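Glycoside hydrolase family protein (PDB 6Q2F) probably hydrolyses glycosidic bonds to release terminal alpha-L-rhamnose from glycosides. Local coordinates at residues 731-736 and 788-793. Numbering follows the deposited sequence.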
loop_
_atom_site.group_PDB
_atom_site.type_symbol
_atom_site.label_atom_id
_atom_site.label_comp_id
_atom_site.label_asym_id
_atom_site.label_seq_id
_atom_site.Cartn_x
_atom_site.Cartn_y
_atom_site.Cartn_z
ATOM N N VAL A 731 -4.368 -21.787 1.386
ATOM C CA VAL A 731 -5.331 -22.481 0.541
ATOM C C VAL A 731 -6.307 -21.460 -0.026
ATOM O O VAL A 731 -6.987 -20.757 0.730
ATOM C CB VAL A 731 -6.078 -23.571 1.322
ATOM C CG1 VAL A 731 -7.254 -24.130 0.497
ATOM C CG2 VAL A 731 -5.119 -24.691 1.648
ATOM N N ALA A 732 -6.424 -21.417 -1.354
ATOM C CA ALA A 732 -7.413 -20.576 -2.018
ATOM C C ALA A 732 -7.943 -21.326 -3.226
ATOM O O ALA A 732 -7.196 -22.059 -3.872
ATOM C CB ALA A 732 -6.820 -19.228 -2.442
ATOM N N ASP A 733 -9.230 -21.151 -3.519
ATOM C CA ASP A 733 -9.854 -21.853 -4.629
ATOM C C ASP A 733 -9.976 -21.005 -5.879
ATOM O O ASP A 733 -10.076 -21.570 -6.972
ATOM C CB ASP A 733 -11.248 -22.357 -4.229
ATOM C CG ASP A 733 -11.187 -23.431 -3.162
ATOM O OD1 ASP A 733 -10.320 -24.319 -3.253
ATOM O OD2 ASP A 733 -11.990 -23.379 -2.224
ATOM N N VAL A 734 -9.960 -19.678 -5.752
ATOM C CA VAL A 734 -10.216 -18.779 -6.871
ATOM C C VAL A 734 -8.950 -17.980 -7.147
ATOM O O VAL A 734 -8.352 -17.415 -6.224
ATOM C CB VAL A 734 -11.419 -17.856 -6.592
ATOM C CG1 VAL A 734 -11.596 -16.853 -7.720
ATOM C CG2 VAL A 734 -12.703 -18.682 -6.406
ATOM N N ALA A 735 -8.515 -17.974 -8.406
ATOM C CA ALA A 735 -7.480 -17.050 -8.856
ATOM C C ALA A 735 -8.206 -15.892 -9.525
ATOM O O ALA A 735 -8.788 -16.054 -10.600
ATOM C CB ALA A 735 -6.502 -17.728 -9.818
ATOM N N TYR A 736 -8.194 -14.729 -8.884
ATOM C CA TYR A 736 -8.967 -13.590 -9.367
ATOM C C TYR A 736 -8.071 -12.778 -10.294
ATOM O O TYR A 736 -7.213 -12.013 -9.836
ATOM C CB TYR A 736 -9.468 -12.767 -8.188
ATOM C CG TYR A 736 -10.397 -11.626 -8.530
ATOM C CD1 TYR A 736 -9.963 -10.557 -9.312
ATOM C CD2 TYR A 736 -11.695 -11.581 -8.020
ATOM C CE1 TYR A 736 -10.806 -9.494 -9.619
ATOM C CE2 TYR A 736 -12.545 -10.518 -8.322
ATOM C CZ TYR A 736 -12.094 -9.474 -9.123
ATOM O OH TYR A 736 -12.918 -8.421 -9.440
ATOM N N ARG A 788 -2.957 -23.609 -5.658
ATOM C CA ARG A 788 -3.766 -24.532 -6.444
ATOM C C ARG A 788 -5.188 -24.002 -6.472
ATOM O O ARG A 788 -5.807 -23.837 -5.419
ATOM C CB ARG A 788 -3.731 -25.942 -5.845
ATOM C CG ARG A 788 -4.822 -26.878 -6.374
ATOM C CD ARG A 788 -4.764 -28.245 -5.694
ATOM N NE ARG A 788 -3.490 -28.905 -5.930
ATOM C CZ ARG A 788 -3.233 -29.649 -7.002
ATOM N NH1 ARG A 788 -4.169 -29.825 -7.936
ATOM N NH2 ARG A 788 -2.042 -30.211 -7.146
ATOM N N TYR A 789 -5.721 -23.769 -7.665
ATOM C CA TYR A 789 -7.020 -23.138 -7.810
ATOM C C TYR A 789 -7.955 -24.004 -8.647
ATOM O O TYR A 789 -7.532 -24.651 -9.618
ATOM C CB TYR A 789 -6.876 -21.773 -8.471
ATOM C CG TYR A 789 -5.800 -20.926 -7.836
ATOM C CD1 TYR A 789 -6.081 -20.166 -6.711
ATOM C CD2 TYR A 789 -4.508 -20.892 -8.350
ATOM C CE1 TYR A 789 -5.105 -19.375 -6.110
ATOM C CE2 TYR A 789 -3.516 -20.084 -7.767
ATOM C CZ TYR A 789 -3.832 -19.344 -6.644
ATOM O OH TYR A 789 -2.876 -18.573 -6.037
ATOM N N LYS A 790 -9.242 -23.951 -8.281
ATOM C CA LYS A 790 -10.300 -24.581 -9.059
ATOM C C LYS A 790 -10.638 -23.790 -10.311
ATOM O O LYS A 790 -11.114 -24.377 -11.288
ATOM C CB LYS A 790 -11.577 -24.740 -8.222
ATOM C CG LYS A 790 -11.361 -25.351 -6.860
ATOM C CD LYS A 790 -10.749 -26.730 -6.938
ATOM C CE LYS A 790 -11.592 -27.701 -7.742
ATOM N NZ LYS A 790 -10.962 -29.059 -7.713
ATOM N N THR A 791 -10.417 -22.478 -10.310
ATOM C CA THR A 791 -10.856 -21.668 -11.437
ATOM C C THR A 791 -10.131 -20.331 -11.443
ATOM O O THR A 791 -9.615 -19.871 -10.418
ATOM C CB THR A 791 -12.364 -21.424 -11.393
ATOM O OG1 THR A 791 -12.764 -20.743 -12.583
ATOM C CG2 THR A 791 -12.700 -20.545 -10.202
ATOM N N ILE A 792 -10.098 -19.722 -12.622
ATOM C CA ILE A 792 -9.723 -18.331 -12.808
ATOM C C ILE A 792 -11.014 -17.546 -12.896
ATOM O O ILE A 792 -11.949 -17.963 -13.585
ATOM C CB ILE A 792 -8.886 -18.137 -14.090
ATOM C CG1 ILE A 792 -7.480 -18.706 -13.914
ATOM C CG2 ILE A 792 -8.825 -16.662 -14.477
ATOM C CD1 ILE A 792 -6.693 -18.817 -15.218
ATOM N N TYR A 793 -11.074 -16.418 -12.212
ATOM C CA TYR A 793 -12.208 -15.513 -12.321
ATOM C C TYR A 793 -11.777 -14.262 -13.077
ATOM O O TYR A 793 -10.732 -13.686 -12.772
ATOM C CB TYR A 793 -12.741 -15.152 -10.938
ATOM C CG TYR A 793 -13.894 -14.202 -11.004
ATOM C CD1 TYR A 793 -15.176 -14.663 -11.265
ATOM C CD2 TYR A 793 -13.708 -12.835 -10.802
ATOM C CE1 TYR A 793 -16.252 -13.792 -11.335
ATOM C CE2 TYR A 793 -14.778 -11.957 -10.871
ATOM C CZ TYR A 793 -16.047 -12.438 -11.147
ATOM O OH TYR A 793 -17.117 -11.574 -11.231
HETATM O O HOH W 1 -4.280 -22.133 -3.401
HETATM O O HOH W 2 -8.321 -25.130 -5.190
#
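Parallel strand pairing in a mixed beta-sheet joins residues 734-736 to residues 791-793, the short axes 4.7 Å apart. Strand 734-737 lies between strands 762-765 and 788-794, parallel to both; Lys790 interrupts the latter, and regular pairing begins after it. Two backbone hydrogen bonds fix the register: Ala735 N donates to Thr791 O nearly along the C=O axis, with an N-H...O angle of 177°, and Tyr793 N donates to Ala735 O at 2.8 Å from above the carbonyl plane. Before the regular pairing, Asp733 O accepts a bent hydrogen bond from Lys790 N on a lone pair at 2.8 Å and a weak one from Thr791 N. Tyr789 has CG anti to its carbonyl carbon (chi1 -49°), which lays one ring face against Ala735: the methyl CB stands 3.9 Å from the ring centroid, a CH-pi contact, while Ala732 CB touches CE1 and the hydroxyl hydrogen-bonds to Asp763. An alanine here removes the ring and the hydroxyl, with its hydrogen bond to Asp763, and would probably loosen the packing against the Ala732 and Ala735 methyls. On the sheet face opposite the Ala735 methyl, Tyr736 and Tyr793 both carry CG anti to the backbone N and run side by side, their planes inclined obliquely at 46°. Val734 CG1 packs on Tyr793 CB at 3.8 Å, and helix 868-874 covers Val734, Thr791 and Tyr793. The closest approach of the two tyrosine rings brings Tyr793 CD2 over one face of Tyr736, 3.6 Å from Tyr736 CE2.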